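Local coordinates for putative lipoprotein (Bacteroides ovatus, PDB 3OQQ) that is of unknown function but is probably an extracellular lipoprotein, rich in antiparallel beta strands and holding several bound calcium ions, at residues G39-K44 with G119-H124; T159-Q164 with K173-L178; T21-Y26 with L103-D108. All blocks are in the same frame, centred on the assembly; numbering follows the deposited sequence.

Interaction 1: residues G39-K44 with G119-H124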
loop_
_atom_site.group_PDB
_atom_site.type_symbol
_atom_site.label_atom_id
_atom_site.label_comp_id
_atom_site.label_asym_id
_atom_site.label_seq_id
_atom_site.Cartn_x
_atom_site.Cartn_y
_atom_site.Cartn_z
ATOM N N GLY A 39 -8.225 -2.913 -13.714
ATOM C CA GLY A 39 -9.648 -3.175 -13.894
ATOM C C GLY A 39 -10.290 -2.313 -14.956
ATOM O O GLY A 39 -9.760 -1.246 -15.293
ATOM N N ASP A 40 -11.448 -2.796 -15.489
ATOM C CA ASP A 40 -12.306 -2.155 -16.498
ATOM C C ASP A 40 -11.497 -1.556 -17.677
ATOM O O ASP A 40 -11.660 -0.387 -18.029
ATOM C CB ASP A 40 -13.216 -1.091 -15.823
ATOM C CG ASP A 40 -14.286 -1.710 -14.932
ATOM O OD1 ASP A 40 -14.859 -2.754 -15.325
ATOM O OD2 ASP A 40 -14.571 -1.140 -13.859
ATOM N N VAL A 41 -10.652 -2.402 -18.292
ATOM C CA VAL A 41 -9.752 -2.078 -19.402
ATOM C C VAL A 41 -10.423 -2.313 -20.736
ATOM O O VAL A 41 -10.902 -3.413 -20.991
ATOM C CB VAL A 41 -8.472 -2.955 -19.297
ATOM C CG1 VAL A 41 -7.450 -2.607 -20.372
ATOM C CG2 VAL A 41 -7.860 -2.853 -17.910
ATOM N N LEU A 42 -10.404 -1.304 -21.608
ATOM C CA LEU A 42 -10.935 -1.447 -22.959
ATOM C C LEU A 42 -9.826 -2.019 -23.847
ATOM O O LEU A 42 -8.717 -1.473 -23.875
ATOM C CB LEU A 42 -11.448 -0.087 -23.481
ATOM C CG LEU A 42 -11.746 0.045 -24.974
ATOM C CD1 LEU A 42 -12.914 -0.837 -25.395
ATOM C CD2 LEU A 42 -12.021 1.476 -25.327
ATOM N N VAL A 43 -10.115 -3.126 -24.546
ATOM C CA VAL A 43 -9.153 -3.745 -25.460
ATOM C C VAL A 43 -9.753 -3.702 -26.845
ATOM O O VAL A 43 -10.592 -4.533 -27.176
ATOM C CB VAL A 43 -8.711 -5.185 -25.065
ATOM C CG1 VAL A 43 -7.613 -5.696 -25.999
ATOM C CG2 VAL A 43 -8.247 -5.254 -23.614
ATOM N N LYS A 44 -9.348 -2.706 -27.639
ATOM C CA LYS A 44 -9.766 -2.542 -29.032
ATOM C C LYS A 44 -8.578 -3.019 -29.860
ATOM O O LYS A 44 -7.521 -2.379 -29.849
ATOM C CB LYS A 44 -10.180 -1.089 -29.331
ATOM C CG LYS A 44 -10.857 -0.908 -30.685
ATOM C CD LYS A 44 -10.696 0.509 -31.207
ATOM C CE LYS A 44 -11.097 0.609 -32.661
ATOM N NZ LYS A 44 -10.585 1.855 -33.286
ATOM N N GLY A 119 -16.942 2.583 -18.970
ATOM C CA GLY A 119 -16.256 2.331 -17.712
ATOM C C GLY A 119 -14.874 2.939 -17.683
ATOM O O GLY A 119 -14.223 3.074 -18.726
ATOM N N TYR A 120 -14.423 3.304 -16.484
ATOM C CA TYR A 120 -13.124 3.922 -16.257
ATOM C C TYR A 120 -12.060 2.900 -15.939
ATOM O O TYR A 120 -12.226 2.087 -15.030
ATOM C CB TYR A 120 -13.199 4.933 -15.105
ATOM C CG TYR A 120 -14.248 6.010 -15.254
ATOM C CD1 TYR A 120 -14.200 6.923 -16.306
ATOM C CD2 TYR A 120 -15.234 6.185 -14.288
ATOM C CE1 TYR A 120 -15.146 7.945 -16.424
ATOM C CE2 TYR A 120 -16.178 7.207 -14.391
ATOM C CZ TYR A 120 -16.134 8.080 -15.465
ATOM O OH TYR A 120 -17.065 9.084 -15.563
ATOM N N LEU A 121 -10.927 2.990 -16.627
ATOM C CA LEU A 121 -9.809 2.099 -16.348
ATOM C C LEU A 121 -9.246 2.463 -14.960
ATOM O O LEU A 121 -9.178 3.643 -14.611
ATOM C CB LEU A 121 -8.736 2.220 -17.463
ATOM C CG LEU A 121 -7.458 1.367 -17.323
ATOM C CD1 LEU A 121 -6.987 0.862 -18.657
ATOM C CD2 LEU A 121 -6.349 2.153 -16.685
ATOM N N PHE A 122 -8.877 1.452 -14.166
ATOM C CA PHE A 122 -8.282 1.722 -12.861
ATOM C C PHE A 122 -7.141 0.771 -12.607
ATOM O O PHE A 122 -7.224 -0.404 -12.971
ATOM C CB PHE A 122 -9.308 1.708 -11.703
ATOM C CG PHE A 122 -10.016 0.408 -11.378
ATOM C CD1 PHE A 122 -11.193 0.056 -12.029
ATOM C CD2 PHE A 122 -9.543 -0.427 -10.369
ATOM C CE1 PHE A 122 -11.866 -1.137 -11.710
ATOM C CE2 PHE A 122 -10.213 -1.610 -10.039
ATOM C CZ PHE A 122 -11.373 -1.960 -10.709
ATOM N N TYR A 123 -6.040 1.308 -12.069
ATOM C CA TYR A 123 -4.868 0.545 -11.671
ATOM C C TYR A 123 -5.047 0.152 -10.212
ATOM O O TYR A 123 -5.694 0.888 -9.462
ATOM C CB TYR A 123 -3.601 1.372 -11.865
ATOM C CG TYR A 123 -3.233 1.576 -13.309
ATOM C CD1 TYR A 123 -2.540 0.597 -14.019
ATOM C CD2 TYR A 123 -3.546 2.762 -13.967
ATOM C CE1 TYR A 123 -2.195 0.782 -15.360
ATOM C CE2 TYR A 123 -3.197 2.962 -15.304
ATOM C CZ TYR A 123 -2.528 1.967 -15.998
ATOM O OH TYR A 123 -2.185 2.161 -17.314
ATOM N N HIS A 124 -4.503 -0.992 -9.803
ATOM C CA HIS A 124 -4.674 -1.428 -8.426
ATOM C C HIS A 124 -3.383 -2.003 -7.873
ATOM O O HIS A 124 -2.761 -2.867 -8.517
ATOM C CB HIS A 124 -5.821 -2.487 -8.325
ATOM C CG HIS A 124 -6.051 -3.030 -6.940
ATOM N ND1 HIS A 124 -6.030 -4.383 -6.686
ATOM C CD2 HIS A 124 -6.332 -2.372 -5.785
ATOM C CE1 HIS A 124 -6.293 -4.514 -5.392
ATOM N NE2 HIS A 124 -6.495 -3.328 -4.813
#

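Interaction 2: residues T159-Q164 with K173-L178. With CA (calcium ion), chain E.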
loop_
_atom_site.group_PDB
_atom_site.type_symbol
_atom_site.label_atom_id
_atom_site.label_comp_id
_atom_site.label_asym_id
_atom_site.label_seq_id
_atom_site.Cartn_x
_atom_site.Cartn_y
_atom_site.Cartn_z
ATOM N N THR A 159 -7.940 5.647 -10.619
ATOM C CA THR A 159 -8.968 5.582 -11.654
ATOM C C THR A 159 -8.770 6.719 -12.639
ATOM O O THR A 159 -8.537 7.862 -12.227
ATOM C CB THR A 159 -10.333 5.684 -10.977
ATOM O OG1 THR A 159 -10.413 4.703 -9.947
ATOM C CG2 THR A 159 -11.509 5.568 -11.954
ATOM N N GLU A 160 -8.861 6.406 -13.935
ATOM C CA GLU A 160 -8.766 7.411 -14.976
ATOM C C GLU A 160 -10.189 7.808 -15.361
ATOM O O GLU A 160 -10.825 7.114 -16.159
ATOM C CB GLU A 160 -7.934 6.895 -16.153
ATOM C CG GLU A 160 -6.485 6.662 -15.758
ATOM C CD GLU A 160 -5.566 6.155 -16.846
ATOM O OE1 GLU A 160 -5.969 6.147 -18.026
ATOM O OE2 GLU A 160 -4.408 5.818 -16.526
ATOM N N CYS A 161 -10.727 8.863 -14.709
ATOM C CA CYS A 161 -12.088 9.371 -14.959
ATOM C C CYS A 161 -12.091 10.164 -16.277
ATOM O O CYS A 161 -12.183 11.401 -16.296
ATOM C CB CYS A 161 -12.610 10.205 -13.792
ATOM S SG CYS A 161 -12.689 9.323 -12.215
ATOM N N HIS A 162 -11.921 9.420 -17.376
ATOM C CA HIS A 162 -11.845 9.922 -18.738
ATOM C C HIS A 162 -13.110 9.514 -19.478
ATOM O O HIS A 162 -13.644 8.432 -19.216
ATOM C CB HIS A 162 -10.593 9.349 -19.442
ATOM C CG HIS A 162 -9.281 9.631 -18.756
ATOM N ND1 HIS A 162 -8.099 9.063 -19.213
ATOM C CD2 HIS A 162 -8.997 10.428 -17.694
ATOM C CE1 HIS A 162 -7.148 9.510 -18.407
ATOM N NE2 HIS A 162 -7.641 10.324 -17.470
ATOM N N SER A 163 -13.586 10.352 -20.412
ATOM C CA SER A 163 -14.797 10.033 -21.181
ATOM C C SER A 163 -14.610 8.791 -22.098
ATOM O O SER A 163 -15.586 8.109 -22.421
ATOM C CB SER A 163 -15.223 11.234 -22.016
ATOM O OG SER A 163 -16.534 11.050 -22.525
ATOM N N GLN A 164 -13.356 8.512 -22.502
ATOM C CA GLN A 164 -12.982 7.416 -23.394
ATOM C C GLN A 164 -11.534 6.974 -23.127
ATOM O O GLN A 164 -10.652 7.815 -22.895
ATOM C CB GLN A 164 -13.149 7.872 -24.863
ATOM C CG GLN A 164 -12.920 6.794 -25.931
ATOM C CD GLN A 164 -13.868 5.606 -25.914
ATOM O OE1 GLN A 164 -15.079 5.717 -25.697
ATOM N NE2 GLN A 164 -13.343 4.447 -26.249
ATOM N N LYS A 173 -10.305 13.698 -15.576
ATOM C CA LYS A 173 -9.458 13.744 -14.378
ATOM C C LYS A 173 -9.112 12.352 -13.885
ATOM O O LYS A 173 -9.620 11.363 -14.409
ATOM C CB LYS A 173 -10.115 14.560 -13.243
ATOM C CG LYS A 173 -11.450 14.031 -12.731
ATOM C CD LYS A 173 -12.258 15.165 -12.136
ATOM C CE LYS A 173 -13.523 14.683 -11.486
ATOM N NZ LYS A 173 -14.189 15.772 -10.722
ATOM N N GLU A 174 -8.215 12.289 -12.884
ATOM C CA GLU A 174 -7.791 11.071 -12.199
ATOM C C GLU A 174 -8.267 11.159 -10.785
ATOM O O GLU A 174 -8.430 12.255 -10.234
ATOM C CB GLU A 174 -6.263 10.892 -12.211
ATOM C CG GLU A 174 -5.610 10.722 -13.559
ATOM C CD GLU A 174 -5.682 11.930 -14.469
ATOM O OE1 GLU A 174 -5.226 13.023 -14.062
ATOM O OE2 GLU A 174 -6.223 11.784 -15.587
ATOM N N GLU A 175 -8.473 10.006 -10.195
ATOM C CA GLU A 175 -8.844 9.845 -8.806
ATOM C C GLU A 175 -7.928 8.841 -8.211
ATOM O O GLU A 175 -7.467 7.940 -8.902
ATOM C CB GLU A 175 -10.285 9.375 -8.670
ATOM C CG GLU A 175 -11.268 10.500 -8.472
ATOM C CD GLU A 175 -12.642 9.995 -8.098
ATOM O OE1 GLU A 175 -12.729 9.019 -7.310
ATOM O OE2 GLU A 175 -13.632 10.590 -8.582
ATOM N N LEU A 176 -7.663 9.001 -6.942
ATOM C CA LEU A 176 -6.847 8.104 -6.153
ATOM C C LEU A 176 -7.657 7.729 -4.943
ATOM O O LEU A 176 -8.202 8.613 -4.280
ATOM C CB LEU A 176 -5.528 8.796 -5.753
ATOM C CG LEU A 176 -4.505 7.941 -5.035
ATOM C CD1 LEU A 176 -3.168 8.211 -5.565
ATOM C CD2 LEU A 176 -4.517 8.181 -3.523
ATOM N N LEU A 177 -7.800 6.432 -4.698
ATOM C CA LEU A 177 -8.437 5.922 -3.499
ATOM C C LEU A 177 -7.401 5.092 -2.735
ATOM O O LEU A 177 -6.919 4.066 -3.252
ATOM C CB LEU A 177 -9.710 5.102 -3.798
ATOM C CG LEU A 177 -10.524 4.633 -2.581
ATOM C CD1 LEU A 177 -11.217 5.823 -1.910
ATOM C CD2 LEU A 177 -11.587 3.614 -3.009
ATOM N N LEU A 178 -7.041 5.560 -1.521
ATOM C CA LEU A 178 -6.116 4.872 -0.633
ATOM C C LEU A 178 -6.786 4.436 0.658
ATOM O O LEU A 178 -7.422 5.246 1.326
ATOM C CB LEU A 178 -4.905 5.759 -0.280
ATOM C CG LEU A 178 -4.006 5.279 0.896
ATOM C CD1 LEU A 178 -3.086 4.161 0.485
ATOM C CD2 LEU A 178 -3.205 6.399 1.475
HETATM CA CA CA E . -17.256 4.813 -25.314
HETATM O O HOH W 1 -16.128 5.242 -22.954
HETATM O O HOH W 2 -19.283 5.036 -24.542
#

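Interaction 3: residues T21-Y26 with L103-D108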
loop_
_atom_site.group_PDB
_atom_site.type_symbol
_atom_site.label_atom_id
_atom_site.label_comp_id
_atom_site.label_asym_id
_atom_site.label_seq_id
_atom_site.Cartn_x
_atom_site.Cartn_y
_atom_site.Cartn_z
ATOM N N THR A 21 -17.812 -5.010 -22.156
ATOM C CA THR A 21 -16.664 -5.391 -22.991
ATOM C C THR A 21 -15.350 -5.241 -22.251
ATOM O O THR A 21 -14.347 -5.868 -22.628
ATOM C CB THR A 21 -16.616 -4.593 -24.299
ATOM O OG1 THR A 21 -15.726 -5.284 -25.182
ATOM C CG2 THR A 21 -16.107 -3.144 -24.103
ATOM N N LEU A 22 -15.334 -4.379 -21.230
ATOM C CA LEU A 22 -14.119 -4.096 -20.472
ATOM C C LEU A 22 -13.637 -5.347 -19.737
ATOM O O LEU A 22 -14.438 -6.231 -19.398
ATOM C CB LEU A 22 -14.339 -2.923 -19.515
ATOM C CG LEU A 22 -15.011 -1.691 -20.133
ATOM C CD1 LEU A 22 -15.255 -0.649 -19.090
ATOM C CD2 LEU A 22 -14.175 -1.109 -21.236
ATOM N N VAL A 23 -12.309 -5.458 -19.575
ATOM C CA VAL A 23 -11.711 -6.656 -18.999
ATOM C C VAL A 23 -10.996 -6.354 -17.665
ATOM O O VAL A 23 -10.635 -5.215 -17.377
ATOM C CB VAL A 23 -10.758 -7.366 -20.018
ATOM C CG1 VAL A 23 -11.516 -7.802 -21.279
ATOM C CG2 VAL A 23 -9.554 -6.489 -20.385
ATOM N N ASN A 24 -10.748 -7.408 -16.894
ATOM C CA ASN A 24 -10.013 -7.321 -15.642
ATOM C C ASN A 24 -8.784 -8.197 -15.742
ATOM O O ASN A 24 -8.875 -9.293 -16.277
ATOM C CB ASN A 24 -10.904 -7.724 -14.489
ATOM C CG ASN A 24 -12.035 -6.756 -14.284
ATOM O OD1 ASN A 24 -11.849 -5.543 -14.238
ATOM N ND2 ASN A 24 -13.241 -7.267 -14.211
ATOM N N VAL A 25 -7.620 -7.687 -15.295
ATOM C CA VAL A 25 -6.348 -8.415 -15.343
ATOM C C VAL A 25 -5.901 -8.695 -13.907
ATOM O O VAL A 25 -5.896 -7.776 -13.081
ATOM C CB VAL A 25 -5.275 -7.654 -16.161
ATOM C CG1 VAL A 25 -3.965 -8.444 -16.233
ATOM C CG2 VAL A 25 -5.797 -7.316 -17.566
ATOM N N TYR A 26 -5.559 -9.963 -13.610
ATOM C CA TYR A 26 -5.156 -10.438 -12.272
ATOM C C TYR A 26 -3.776 -11.098 -12.303
ATOM O O TYR A 26 -3.386 -11.654 -13.335
ATOM C CB TYR A 26 -6.180 -11.491 -11.758
ATOM C CG TYR A 26 -7.615 -11.004 -11.707
ATOM C CD1 TYR A 26 -8.431 -11.054 -12.836
ATOM C CD2 TYR A 26 -8.167 -10.525 -10.526
ATOM C CE1 TYR A 26 -9.732 -10.563 -12.807
ATOM C CE2 TYR A 26 -9.471 -10.028 -10.483
ATOM C CZ TYR A 26 -10.255 -10.065 -11.623
ATOM O OH TYR A 26 -11.553 -9.617 -11.573
ATOM N N LEU A 103 -2.563 -7.223 -24.335
ATOM C CA LEU A 103 -3.871 -7.852 -24.276
ATOM C C LEU A 103 -4.489 -7.926 -25.676
ATOM O O LEU A 103 -4.245 -7.065 -26.527
ATOM C CB LEU A 103 -4.792 -7.068 -23.325
ATOM C CG LEU A 103 -4.337 -6.903 -21.867
ATOM C CD1 LEU A 103 -5.283 -5.981 -21.133
ATOM C CD2 LEU A 103 -4.216 -8.264 -21.139
ATOM N N ALA A 104 -5.304 -8.952 -25.889
ATOM C CA ALA A 104 -6.064 -9.171 -27.119
ATOM C C ALA A 104 -7.345 -9.862 -26.739
ATOM O O ALA A 104 -7.357 -10.711 -25.832
ATOM C CB ALA A 104 -5.264 -10.000 -28.125
ATOM N N LEU A 105 -8.428 -9.456 -27.378
ATOM C CA LEU A 105 -9.755 -9.999 -27.125
ATOM C C LEU A 105 -10.033 -11.271 -27.946
ATOM O O LEU A 105 -10.074 -11.206 -29.184
ATOM C CB LEU A 105 -10.803 -8.925 -27.453
ATOM C CG LEU A 105 -11.807 -8.511 -26.407
ATOM C CD1 LEU A 105 -11.151 -8.203 -25.068
ATOM C CD2 LEU A 105 -12.580 -7.320 -26.886
ATOM N N PRO A 106 -10.306 -12.428 -27.266
ATOM C CA PRO A 106 -10.685 -13.651 -27.999
ATOM C C PRO A 106 -11.967 -13.421 -28.798
ATOM O O PRO A 106 -12.708 -12.484 -28.504
ATOM C CB PRO A 106 -10.894 -14.675 -26.871
ATOM C CG PRO A 106 -10.079 -14.150 -25.742
ATOM C CD PRO A 106 -10.313 -12.678 -25.811
ATOM N N GLU A 107 -12.220 -14.247 -29.811
ATOM C CA GLU A 107 -13.373 -14.084 -30.703
ATOM C C GLU A 107 -14.740 -14.314 -30.021
ATOM O O GLU A 107 -15.753 -13.863 -30.553
ATOM C CB GLU A 107 -13.245 -15.009 -31.925
ATOM C CG GLU A 107 -12.218 -14.552 -32.958
ATOM C CD GLU A 107 -12.385 -13.176 -33.584
ATOM O OE1 GLU A 107 -13.539 -12.708 -33.730
ATOM O OE2 GLU A 107 -11.351 -12.572 -33.949
ATOM N N ASP A 108 -14.771 -15.016 -28.876
ATOM C CA ASP A 108 -16.006 -15.259 -28.136
ATOM C C ASP A 108 -16.259 -14.173 -27.047
ATOM O O ASP A 108 -17.164 -14.323 -26.230
ATOM C CB ASP A 108 -15.969 -16.665 -27.505
ATOM C CG ASP A 108 -14.908 -16.877 -26.442
ATOM O OD1 ASP A 108 -14.008 -16.020 -26.311
ATOM O OD2 ASP A 108 -15.009 -17.851 -25.713
#

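Interaction 1: residues G39-K44 with G119-H124
Gly39 lies under the ring of Phe122. Its CA is 3.9 Å from the ring centroid and 17° off the ring normal, a CH-pi contact over one face. Gly39 has no side chain, and the ring fills the place where one would be. The CG of Phe122 sits between its own backbone N and carbonyl carbon (chi1 65°), and the ring comes back over the neighbouring strand. Two backbone bonds pin the same pair: Gly39 N to Phe122 O at 2.8 Å, and Phe122 N to Gly39 O at 3.1 Å. At the ring edge Asp40 OD2 lies in plane, 3.5 Å from Phe122 CE1. An alanine in place of Phe122 would probably leave Gly39 CA without its aromatic cover and open a gap beside the Asp40 carboxylate. On the other side of the strands, Val41 and Leu121 lie side by side, CG2 to CD1 at 3.9 Å. The contact thins toward Gly119. Tyr120 is exposed and offers only its backbone O, 3.4 Å from Asp40 CB. Here the strand turns a corner at Asp40, and Asp40 and Val41 both face Val23, a G1 beta bulge beside an antiparallel bridge.

Interaction 2: residues T159-Q164 with K173-L178
Thr159 pairs with Glu175 and Cys161 with Lys173 in the antiparallel hairpin of strands 150-161 and 173-184. Both are hydrogen-bonded pairs. Thr159 N gives a bond to Glu175 O, and Glu175 N returns one to Thr159 O. At the other pair Lys173 N bonds to Cys161 O at 3.1 Å. The bond from Cys161 N to Lys173 O is short at 2.8 Å but bent to 117°, so it is weak. Cys161 is the centre of an inverse gamma turn, and the chain leaves the strand there. Between these pairs Glu174 CA makes a CA-H...O contact with Thr159 O at 3.3 Å.

On the face with Thr159, Cys161, Lys173 and Glu175, the touches are looser. Cys161 SG lies 4.0 Å from Glu175 OE2, whose salt bridge goes to Arg304. Cys161 CB meets Lys173 CG at 4.1 Å.

On the opposite face two buried acidic residues, Glu160 and Glu174, carry the polar contacts, and helix 314-328 lies against them. Glu174 bends at its second torsion and its OE2 takes both the His162 N-H and a salt bridge from Arg316. Glu160 is held by Arg324, and its CB lies over the centre of the His162 ring.

Past the hairpin strand, Gln164 OE1 binds a calcium ion at 2.4 Å, a site completed on the protein side by Asn114 and Asp117. The His162 NE2 to Glu174 OE2 bond is 2.8 Å long, nearly straight at 172°, and lies in the ring plane with the carboxylate turned 79° to it.

Interaction 3: residues T21-Y26 with L103-D108
Val25 lays its CG2 methyl against the fork of Leu103, 3.8 Å from CD1 and 4.0 Å from CD2. CG2 stands anti to the carbonyl carbon of Val25, on the same side as the backbone N. The two side chains meet at a slant. Val23 is the next inward-facing residue along the strand. Its CG1 meets Leu105 CD1 at 3.8 Å, and its CG2 lies 4.4 Å from Leu103 CD1. Val23 therefore sits between the two leucines and touches both. The CG of Leu105 is at an unusual chi1 of -124°, away from the staggered positions. Its second methyl, CD2, approaches Thr21 OG1 at 4.1 Å, and those two side chains cross at about a right angle. That hydroxyl is bonded to Val110 O, so its polar end has a partner away from the leucine.

The CA atoms of Val25 and Leu103 are 9.3 Å apart. That is too far for strand pairing, and the segments meet through side chains alone. Strand 23-26 pairs with 36-41 and 59-65, while strand 96-104 pairs with 46-54 and 71-80. The contact thus spans the interior between two strands that are not neighbours. Val38, Met62 and Phe76 add to the same apolar filling. With methyl groups doing nearly all the touching, the contact is directionless, so shape and burial, rather than polar bonds, probably hold the two segments together.

In the fold
From the N terminus, 21-26 comes first and 39-44 follows in the next strand. Segment 103-108 then returns to 21-26 and closes interaction 3, and 119-124 returns to 39-44 and closes interaction 1. These two loops cross, since their segments alternate along the chain. Interaction 2 comes afterwards and closes a short hairpin loop. Neighbouring strands carry one contact to the next: Val41 O probably bonds to Val23 N, and Leu121 O to Glu160 N. Interactions 2 and 3 do not touch, with nearest atoms about 8 Å apart. Interaction 1 therefore stands between them, joining the N-terminal strands to the hairpin that leads into the rest of the chain.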